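Local coordinates for D-2-hydroxyacid dehydrogensase protein (Ketogulonicigenium vulgare, PDB 4LSW) that probably catalyses the NAD(P)-dependent interconversion of D-2-hydroxyacids and 2-oxoacids, at residues Leu151-Ile156 with Ser180-Trp185; Gly145-Val150 with Asp168-Tyr173. One frame throughout, in Å; residues are numbered along the deposited sequence.

Overall arrangement
Both contacts lie within the Rossmann-type half of the chain and share the unit of strand 147-151, helix 155-165 and strand 170-174. Contact 2 pairs its two strands, deep in the parallel sheet at Ala-148 and Ile-171 but reaching the surface at Asp-168 and Gln-170. Contact 1, partly buried with Leu-153 and Ala-182 inside and Tyr-181 exposed, continues from the strand ends, where the loop before the helix meets the loop before strand 186-188. Their centres are about 12 Å apart, and Tyr-173 of contact 2 packs against Leu-153 and Ala-182 of contact 1. A ladder of backbone hydrogen bonds holds contact 2, whereas contact 1 relies on one tyrosine hydroxyl and one leucine methyl.

Contact 1. Residues Leu151-Ile156 with Ser180-Trp185; sequences LGLGRI and SYAPDW
The hydroxyl of Tyr-181 donates a short hydrogen bond to the backbone carbonyl of Leu-153, OH to O 2.6 Å. The donor lies in the carbonyl plane, with a C=O...donor angle of 147°, and the oxygen in turn sits in the plane of the tyrosine ring, at its edge. The same hydroxyl lies 3.7 Å from CA of Gly-154, the residue at the N-cap position of helix 155-165, so the tyrosine tip lies next to the start of the helix.

Beside this bond runs an apolar contact made by a single methyl. CG of Leu-153 stands anti to the backbone N (chi1 -157°), and from there CD2 reaches three side chains of the facing loop. It is 3.7 Å from CB of Ala-182, lies 4.0 Å from CE1 of Tyr-181, and approaches CE3 of Trp-185 at the edge of the indole, 4.2 Å away and near its plane. The side chains of Leu-153 and Tyr-181 run past one another in opposite senses, the methyl beside the ring while the hydroxyl reaches back to the carbonyl. A type I turn brings Ala-182 and Trp-185 together against the methyl.

Around the pair, Tyr-181 meets Phe-158 of helix 155-165 edge-to-face, Trp-185 packs on Ile-171 of strand 170-174, and the Asp-175 carboxylate accepts a hydrogen bond from Leu-153 N. The contact therefore joins the glycine-rich turn after strand 147-151 to the loop that leads into strand 186-188.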
loop_
_atom_site.group_PDB
_atom_site.type_symbol
_atom_site.label_atom_id
_atom_site.label_comp_id
_atom_site.label_asym_id
_atom_site.label_seq_id
_atom_site.Cartn_x
_atom_site.Cartn_y
_atom_site.Cartn_z
ATOM N N LEU A 151 -12.328 -3.587 6.702
ATOM C CA LEU A 151 -12.341 -4.734 5.794
ATOM C C LEU A 151 -10.910 -5.222 5.608
ATOM O O LEU A 151 -10.104 -4.600 4.904
ATOM C CB LEU A 151 -12.975 -4.347 4.459
ATOM C CG LEU A 151 -13.042 -5.449 3.408
ATOM C CD1 LEU A 151 -13.769 -6.667 3.964
ATOM C CD2 LEU A 151 -13.754 -4.926 2.188
ATOM N N GLY A 152 -10.593 -6.319 6.287
ATOM C CA GLY A 152 -9.228 -6.813 6.367
ATOM C C GLY A 152 -8.593 -6.337 7.658
ATOM O O GLY A 152 -8.242 -5.161 7.774
ATOM N N LEU A 153 -8.460 -7.233 8.630
ATOM C CA LEU A 153 -7.888 -6.856 9.922
ATOM C C LEU A 153 -6.536 -7.533 10.160
ATOM O O LEU A 153 -6.325 -8.216 11.166
ATOM C CB LEU A 153 -8.866 -7.140 11.064
ATOM C CG LEU A 153 -8.572 -6.279 12.295
ATOM C CD1 LEU A 153 -9.217 -4.905 12.166
ATOM C CD2 LEU A 153 -9.016 -6.988 13.559
ATOM N N GLY A 154 -5.636 -7.340 9.197
ATOM C CA GLY A 154 -4.242 -7.710 9.349
ATOM C C GLY A 154 -3.494 -6.577 10.028
ATOM O O GLY A 154 -4.085 -5.818 10.790
ATOM N N ARG A 155 -2.199 -6.460 9.746
ATOM C CA ARG A 155 -1.362 -5.441 10.368
ATOM C C ARG A 155 -1.975 -4.047 10.250
ATOM O O ARG A 155 -2.130 -3.327 11.257
ATOM C CB ARG A 155 0.013 -5.434 9.700
ATOM C CG ARG A 155 0.815 -6.716 9.877
ATOM C CD ARG A 155 1.904 -6.834 8.820
ATOM N NE ARG A 155 2.877 -7.873 9.159
ATOM C CZ ARG A 155 2.712 -9.173 8.911
ATOM N NH1 ARG A 155 1.604 -9.615 8.329
ATOM N NH2 ARG A 155 3.656 -10.038 9.258
ATOM N N ILE A 156 -2.324 -3.668 9.029
ATOM C CA ILE A 156 -2.805 -2.319 8.766
ATOM C C ILE A 156 -4.180 -2.098 9.364
ATOM O O ILE A 156 -4.419 -1.095 10.040
ATOM C CB ILE A 156 -2.820 -1.994 7.268
ATOM C CG1 ILE A 156 -1.390 -2.056 6.731
ATOM C CG2 ILE A 156 -3.410 -0.601 7.041
ATOM C CD1 ILE A 156 -1.268 -1.793 5.260
ATOM N N SER A 180 -7.552 -13.095 17.051
ATOM C CA SER A 180 -7.415 -13.212 18.500
ATOM C C SER A 180 -7.160 -11.862 19.146
ATOM O O SER A 180 -7.463 -11.651 20.326
ATOM C CB SER A 180 -6.290 -14.184 18.863
ATOM O OG SER A 180 -5.044 -13.734 18.360
ATOM N N TYR A 181 -6.609 -10.952 18.353
ATOM C CA TYR A 181 -6.242 -9.637 18.838
ATOM C C TYR A 181 -7.350 -8.607 18.672
ATOM O O TYR A 181 -7.106 -7.412 18.843
ATOM C CB TYR A 181 -4.957 -9.172 18.155
ATOM C CG TYR A 181 -4.917 -9.319 16.635
ATOM C CD1 TYR A 181 -5.551 -8.401 15.802
ATOM C CD2 TYR A 181 -4.197 -10.349 16.037
ATOM C CE1 TYR A 181 -5.475 -8.517 14.417
ATOM C CE2 TYR A 181 -4.121 -10.478 14.656
ATOM C CZ TYR A 181 -4.760 -9.562 13.848
ATOM O OH TYR A 181 -4.675 -9.679 12.479
ATOM N N ALA A 182 -8.564 -9.065 18.366
ATOM C CA ALA A 182 -9.709 -8.159 18.245
ATOM C C ALA A 182 -10.850 -8.508 19.194
ATOM O O ALA A 182 -12.001 -8.616 18.773
ATOM C CB ALA A 182 -10.212 -8.148 16.811
ATOM N N PRO A 183 -10.549 -8.668 20.492
ATOM C CA PRO A 183 -11.621 -9.155 21.363
ATOM C C PRO A 183 -12.788 -8.186 21.560
ATOM O O PRO A 183 -13.880 -8.643 21.896
ATOM C CB PRO A 183 -10.901 -9.373 22.700
ATOM C CG PRO A 183 -9.762 -8.424 22.665
ATOM C CD PRO A 183 -9.309 -8.407 21.244
ATOM N N ASP A 184 -12.578 -6.891 21.340
ATOM C CA ASP A 184 -13.619 -5.906 21.621
ATOM C C ASP A 184 -14.309 -5.358 20.374
ATOM O O ASP A 184 -15.107 -4.425 20.459
ATOM C CB ASP A 184 -13.044 -4.756 22.442
ATOM C CG ASP A 184 -12.493 -5.213 23.772
ATOM O OD1 ASP A 184 -13.171 -6.015 24.447
ATOM O OD2 ASP A 184 -11.376 -4.789 24.123
ATOM N N TRP A 185 -13.998 -5.939 19.220
ATOM C CA TRP A 185 -14.599 -5.516 17.963
ATOM C C TRP A 185 -15.400 -6.656 17.339
ATOM O O TRP A 185 -15.041 -7.833 17.465
ATOM C CB TRP A 185 -13.524 -5.018 16.997
ATOM C CG TRP A 185 -12.650 -3.959 17.601
ATOM C CD1 TRP A 185 -13.038 -2.952 18.440
ATOM C CD2 TRP A 185 -11.233 -3.831 17.445
ATOM N NE1 TRP A 185 -11.951 -2.192 18.794
ATOM C CE2 TRP A 185 -10.829 -2.713 18.208
ATOM C CE3 TRP A 185 -10.269 -4.544 16.728
ATOM C CZ2 TRP A 185 -9.494 -2.300 18.276
ATOM C CZ3 TRP A 185 -8.943 -4.144 16.806
ATOM C CH2 TRP A 185 -8.567 -3.027 17.569
#

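Contact 2. Residues Gly145-Val150 with Asp168-Tyr173; sequences GRRAGV and DMQISY
Four backbone hydrogen bonds zip Gly-145-Val-150 to Asp-168-Tyr-173 in parallel register. Gln-170 N donates to Arg-146 O (2.8 Å) and Ala-148 N to Gln-170 O; Ser-172 N then donates to Ala-148 O and Val-150 N to Ser-172 O. Gln-170, Ala-148 and Ser-172 thus each use both their N and their O in the ladder. CA-H...O contacts reinforce it, including Gly-149 CA to Ser-172 O at 3.2 Å. The strand axes cross at -23°.

One side chain adds a polar bond at the Gly-145 end of the ladder. Gln-170 NE2 donates to Gly-145 O at 2.9 Å, and that oxygen lies close to the amide plane, only 11° out of it. The same amide is brushed by the aliphatic part of Arg-147, whose CG is 3.6 Å from NE2. The guanidinium of Arg-147 turns elsewhere, into a salt bridge with Asp-199.

Apolar contacts gather on the face that carries Ala-148 and Val-150. Met-169, its chain bent at chi3 (82°), brings CE to 3.9 Å from CB of Ala-148, while Leu-164 of helix 155-165 touches both residues. An alanine in place of Met-169 would probably leave the methyl of Ala-148 without its sulfur and CE neighbours and open a gap against Leu-164. Farther along, CB of Val-150 lies 4.2 Å from CB of Tyr-173.

Strand 147-151, helix 155-165 and strand 170-174 form a beta-alpha-beta crossover, and the turn after the first strand carries a GxGxxG pattern. Together they are characteristic of the Rossmann fold, consistent with dinucleotide binding by this family.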
loop_
_atom_site.group_PDB
_atom_site.type_symbol
_atom_site.label_atom_id
_atom_site.label_comp_id
_atom_site.label_asym_id
_atom_site.label_seq_id
_atom_site.Cartn_x
_atom_site.Cartn_y
_atom_site.Cartn_z
ATOM N N GLY A 145 -17.617 8.528 17.941
ATOM C CA GLY A 145 -18.766 7.818 18.475
ATOM C C GLY A 145 -19.626 7.113 17.436
ATOM O O GLY A 145 -20.569 6.406 17.799
ATOM N N ARG A 146 -19.304 7.283 16.159
ATOM C CA ARG A 146 -20.105 6.701 15.090
ATOM C C ARG A 146 -19.572 5.310 14.728
ATOM O O ARG A 146 -18.710 4.775 15.426
ATOM C CB ARG A 146 -20.173 7.655 13.895
ATOM C CG ARG A 146 -20.857 9.001 14.266
ATOM C CD ARG A 146 -21.010 9.921 13.072
ATOM N NE ARG A 146 -21.922 9.383 12.064
ATOM C CZ ARG A 146 -21.969 9.800 10.804
ATOM N NH1 ARG A 146 -21.159 10.761 10.383
ATOM N NH2 ARG A 146 -22.831 9.254 9.956
ATOM N N ARG A 147 -20.108 4.708 13.670
ATOM C CA ARG A 147 -19.824 3.309 13.379
ATOM C C ARG A 147 -18.802 3.167 12.254
ATOM O O ARG A 147 -18.950 3.780 11.200
ATOM C CB ARG A 147 -21.127 2.598 12.996
ATOM C CG ARG A 147 -22.221 2.687 14.077
ATOM C CD ARG A 147 -23.571 2.292 13.494
ATOM N NE ARG A 147 -23.912 3.123 12.344
ATOM C CZ ARG A 147 -24.946 2.903 11.535
ATOM N NH1 ARG A 147 -25.753 1.873 11.741
ATOM N NH2 ARG A 147 -25.169 3.723 10.513
ATOM N N ALA A 148 -17.772 2.361 12.491
ATOM C CA ALA A 148 -16.723 2.148 11.502
ATOM C C ALA A 148 -16.479 0.669 11.290
ATOM O O ALA A 148 -16.465 -0.101 12.247
ATOM C CB ALA A 148 -15.428 2.855 11.938
ATOM N N GLY A 149 -16.282 0.297 10.029
ATOM C CA GLY A 149 -15.967 -1.074 9.682
ATOM C C GLY A 149 -14.592 -1.129 9.060
ATOM O O GLY A 149 -14.207 -0.234 8.309
ATOM N N VAL A 150 -13.855 -2.185 9.373
ATOM C CA VAL A 150 -12.534 -2.396 8.804
ATOM C C VAL A 150 -12.535 -3.702 8.015
ATOM O O VAL A 150 -12.736 -4.788 8.582
ATOM C CB VAL A 150 -11.455 -2.400 9.897
ATOM C CG1 VAL A 150 -10.063 -2.572 9.304
ATOM C CG2 VAL A 150 -11.528 -1.100 10.709
ATOM N N ASP A 168 -13.701 6.686 20.089
ATOM C CA ASP A 168 -14.868 6.021 20.666
ATOM C C ASP A 168 -15.821 5.496 19.613
ATOM O O ASP A 168 -17.035 5.466 19.807
ATOM C CB ASP A 168 -15.614 6.955 21.626
ATOM C CG ASP A 168 -14.826 7.251 22.881
ATOM O OD1 ASP A 168 -13.908 6.470 23.209
ATOM O OD2 ASP A 168 -15.137 8.266 23.536
ATOM N N MET A 169 -15.264 5.084 18.486
ATOM C CA MET A 169 -16.122 4.546 17.450
ATOM C C MET A 169 -16.588 3.135 17.782
ATOM O O MET A 169 -15.948 2.406 18.574
ATOM C CB MET A 169 -15.436 4.622 16.087
ATOM C CG MET A 169 -14.973 6.035 15.751
ATOM S SD MET A 169 -14.451 6.246 14.055
ATOM C CE MET A 169 -16.071 6.472 13.315
ATOM N N GLN A 170 -17.738 2.780 17.210
ATOM C CA GLN A 170 -18.270 1.425 17.292
ATOM C C GLN A 170 -17.661 0.657 16.128
ATOM O O GLN A 170 -17.999 0.900 14.967
ATOM C CB GLN A 170 -19.790 1.464 17.187
ATOM C CG GLN A 170 -20.439 2.462 18.150
ATOM C CD GLN A 170 -21.883 2.761 17.792
ATOM O OE1 GLN A 170 -22.744 1.876 17.823
ATOM N NE2 GLN A 170 -22.156 4.016 17.443
ATOM N N ILE A 171 -16.758 -0.262 16.449
ATOM C CA ILE A 171 -15.895 -0.871 15.447
ATOM C C ILE A 171 -16.261 -2.317 15.165
ATOM O O ILE A 171 -16.377 -3.136 16.078
ATOM C CB ILE A 171 -14.437 -0.795 15.899
ATOM C CG1 ILE A 171 -14.064 0.672 16.085
ATOM C CG2 ILE A 171 -13.520 -1.465 14.877
ATOM C CD1 ILE A 171 -12.859 0.887 16.970
ATOM N N SER A 172 -16.445 -2.610 13.882
ATOM C CA SER A 172 -16.593 -3.981 13.416
ATOM C C SER A 172 -15.579 -4.243 12.312
ATOM O O SER A 172 -14.982 -3.322 11.763
ATOM C CB SER A 172 -18.004 -4.205 12.889
ATOM O OG SER A 172 -18.366 -3.153 12.010
ATOM N N TYR A 173 -15.391 -5.509 11.975
ATOM C CA TYR A 173 -14.431 -5.853 10.940
ATOM C C TYR A 173 -14.826 -7.147 10.268
ATOM O O TYR A 173 -15.582 -7.946 10.831
ATOM C CB TYR A 173 -13.020 -5.989 11.523
ATOM C CG TYR A 173 -12.806 -7.210 12.397
ATOM C CD1 TYR A 173 -13.209 -7.227 13.725
ATOM C CD2 TYR A 173 -12.183 -8.346 11.890
ATOM C CE1 TYR A 173 -13.003 -8.356 14.534
ATOM C CE2 TYR A 173 -11.968 -9.468 12.682
ATOM C CZ TYR A 173 -12.373 -9.465 14.003
ATOM O OH TYR A 173 -12.148 -10.598 14.774
#